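Long-range contact in sensory rhodopsin transducer (Thermotoga maritima, PDB 1NC7), which is of unknown function but binds magnesium ions and may relay signals as a sensory rhodopsin transducer: residues G56-K61 with S107-V112. Numbering follows the deposited sequence.
Sequences GDETAK and SNVPVV
Asn108, at the corner after strand 101-107, bonds to Lys61 at the start of the antiparallel neighbour 60-68, at one end of the all-beta transducer fold; the chain then continues as strand 110-121. Asn108 uses both its backbone and its amide. Its OD1 accepts Lys61 N at 2.7 Å, nearly straight (172°) although the donor stands above the carbonyl plane, and Asn108 N donates to Lys61 O over a longer, more bent 3.3 Å. A chi1 of 65°, which sets CG between the backbone N and carbonyl carbon, brings OD1 to that N-H. The other end of the amide, ND2, donates to a water (3.0 Å) that in turn donates to Thr59 O (2.7 Å). With an alanine here, Lys61 N would probably lose its acceptor and the water one of its partners. Lys61 O also receives a CA-H...O contact from Ser107. Beside these bonds, Ala60 CB presses on Val109 CG2 at 3.4 Å, a close carbon-carbon approach, and meets Val111 CG1. Glu58 O accepts a hydrogen bond from Asn54 ND2. Within the corner, a chi1 of -179° swings Ser107 OG toward the Val109 carbonyl, where it donates to an in-plane lone pair of Val109 O at 2.6 Å.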
loop_
_atom_site.group_PDB
_atom_site.type_symbol
_atom_site.label_atom_id
_atom_site.label_comp_id
_atom_site.label_asym_id
_atom_site.label_seq_id
_atom_site.Cartn_x
_atom_site.Cartn_y
_atom_site.Cartn_z
ATOM N N GLY D 56 -3.186 16.090 16.502
ATOM C CA GLY D 56 -3.260 17.496 16.865
ATOM C C GLY D 56 -3.916 17.809 18.196
ATOM O O GLY D 56 -4.314 16.908 18.939
ATOM N N ASP D 57 -4.042 19.102 18.486
ATOM C CA ASP D 57 -4.629 19.565 19.737
ATOM C C ASP D 57 -6.098 19.962 19.630
ATOM O O ASP D 57 -6.702 20.390 20.613
ATOM C CB ASP D 57 -3.828 20.750 20.279
ATOM C CG ASP D 57 -2.363 20.421 20.471
ATOM O OD1 ASP D 57 -2.065 19.387 21.105
ATOM O OD2 ASP D 57 -1.510 21.196 19.992
ATOM N N GLU D 58 -6.670 19.831 18.439
ATOM C CA GLU D 58 -8.072 20.171 18.244
ATOM C C GLU D 58 -8.829 19.012 17.619
ATOM O O GLU D 58 -8.273 18.241 16.833
ATOM C CB GLU D 58 -8.208 21.421 17.367
ATOM C CG GLU D 58 -7.762 22.700 18.063
ATOM C CD GLU D 58 -7.954 23.940 17.210
ATOM O OE1 GLU D 58 -7.652 25.049 17.702
ATOM O OE2 GLU D 58 -8.406 23.809 16.052
ATOM N N THR D 59 -10.100 18.887 17.986
ATOM C CA THR D 59 -10.951 17.829 17.465
ATOM C C THR D 59 -11.108 17.986 15.959
ATOM O O THR D 59 -11.276 19.096 15.448
ATOM C CB THR D 59 -12.346 17.866 18.128
ATOM O OG1 THR D 59 -12.219 17.572 19.525
ATOM C CG2 THR D 59 -13.280 16.850 17.483
ATOM N N ALA D 60 -11.046 16.867 15.248
ATOM C CA ALA D 60 -11.187 16.891 13.805
ATOM C C ALA D 60 -12.615 16.554 13.408
ATOM O O ALA D 60 -13.184 15.564 13.869
ATOM C CB ALA D 60 -10.221 15.897 13.167
ATOM N N LYS D 61 -13.196 17.406 12.571
ATOM C CA LYS D 61 -14.544 17.197 12.060
ATOM C C LYS D 61 -14.310 16.780 10.616
ATOM O O LYS D 61 -13.788 17.553 9.808
ATOM C CB LYS D 61 -15.349 18.494 12.131
ATOM C CG LYS D 61 -15.549 19.006 13.550
ATOM C CD LYS D 61 -16.324 20.313 13.564
ATOM C CE LYS D 61 -16.503 20.832 14.982
ATOM N NZ LYS D 61 -17.242 22.127 15.006
ATOM N N SER D 107 -11.200 17.051 6.154
ATOM C CA SER D 107 -11.110 17.402 7.566
ATOM C C SER D 107 -10.808 18.879 7.768
ATOM O O SER D 107 -10.175 19.510 6.924
ATOM C CB SER D 107 -10.013 16.565 8.231
ATOM O OG SER D 107 -9.909 16.858 9.613
ATOM N N ASN D 108 -11.262 19.425 8.893
ATOM C CA ASN D 108 -11.025 20.830 9.200
ATOM C C ASN D 108 -9.596 21.022 9.708
ATOM O O ASN D 108 -9.053 22.126 9.663
ATOM C CB ASN D 108 -12.041 21.324 10.238
ATOM C CG ASN D 108 -11.886 20.641 11.580
ATOM O OD1 ASN D 108 -11.718 19.428 11.655
ATOM N ND2 ASN D 108 -11.957 21.423 12.654
ATOM N N VAL D 109 -8.991 19.937 10.186
ATOM C CA VAL D 109 -7.618 19.963 10.680
ATOM C C VAL D 109 -6.867 18.771 10.095
ATOM O O VAL D 109 -7.474 17.766 9.725
ATOM C CB VAL D 109 -7.548 19.879 12.224
ATOM C CG1 VAL D 109 -8.245 21.082 12.845
ATOM C CG2 VAL D 109 -8.173 18.578 12.709
ATOM N N PRO D 110 -5.536 18.867 10.004
ATOM C CA PRO D 110 -4.731 17.773 9.451
ATOM C C PRO D 110 -4.887 16.448 10.193
ATOM O O PRO D 110 -4.893 16.410 11.424
ATOM C CB PRO D 110 -3.306 18.310 9.550
ATOM C CG PRO D 110 -3.494 19.802 9.434
ATOM C CD PRO D 110 -4.690 20.031 10.320
ATOM N N VAL D 111 -5.025 15.368 9.427
ATOM C CA VAL D 111 -5.136 14.018 9.977
ATOM C C VAL D 111 -4.444 13.078 8.993
ATOM O O VAL D 111 -3.965 13.513 7.951
ATOM C CB VAL D 111 -6.615 13.576 10.148
ATOM C CG1 VAL D 111 -7.295 14.434 11.204
ATOM C CG2 VAL D 111 -7.356 13.676 8.820
ATOM N N VAL D 112 -4.368 11.795 9.335
ATOM C CA VAL D 112 -3.755 10.820 8.439
ATOM C C VAL D 112 -4.743 9.673 8.313
ATOM O O VAL D 112 -5.374 9.283 9.299
ATOM C CB VAL D 112 -2.415 10.284 8.987
ATOM C CG1 VAL D 112 -1.781 9.348 7.962
ATOM C CG2 VAL D 112 -1.471 11.444 9.287
HETATM O O HOH W 1 -12.560 21.424 15.593
#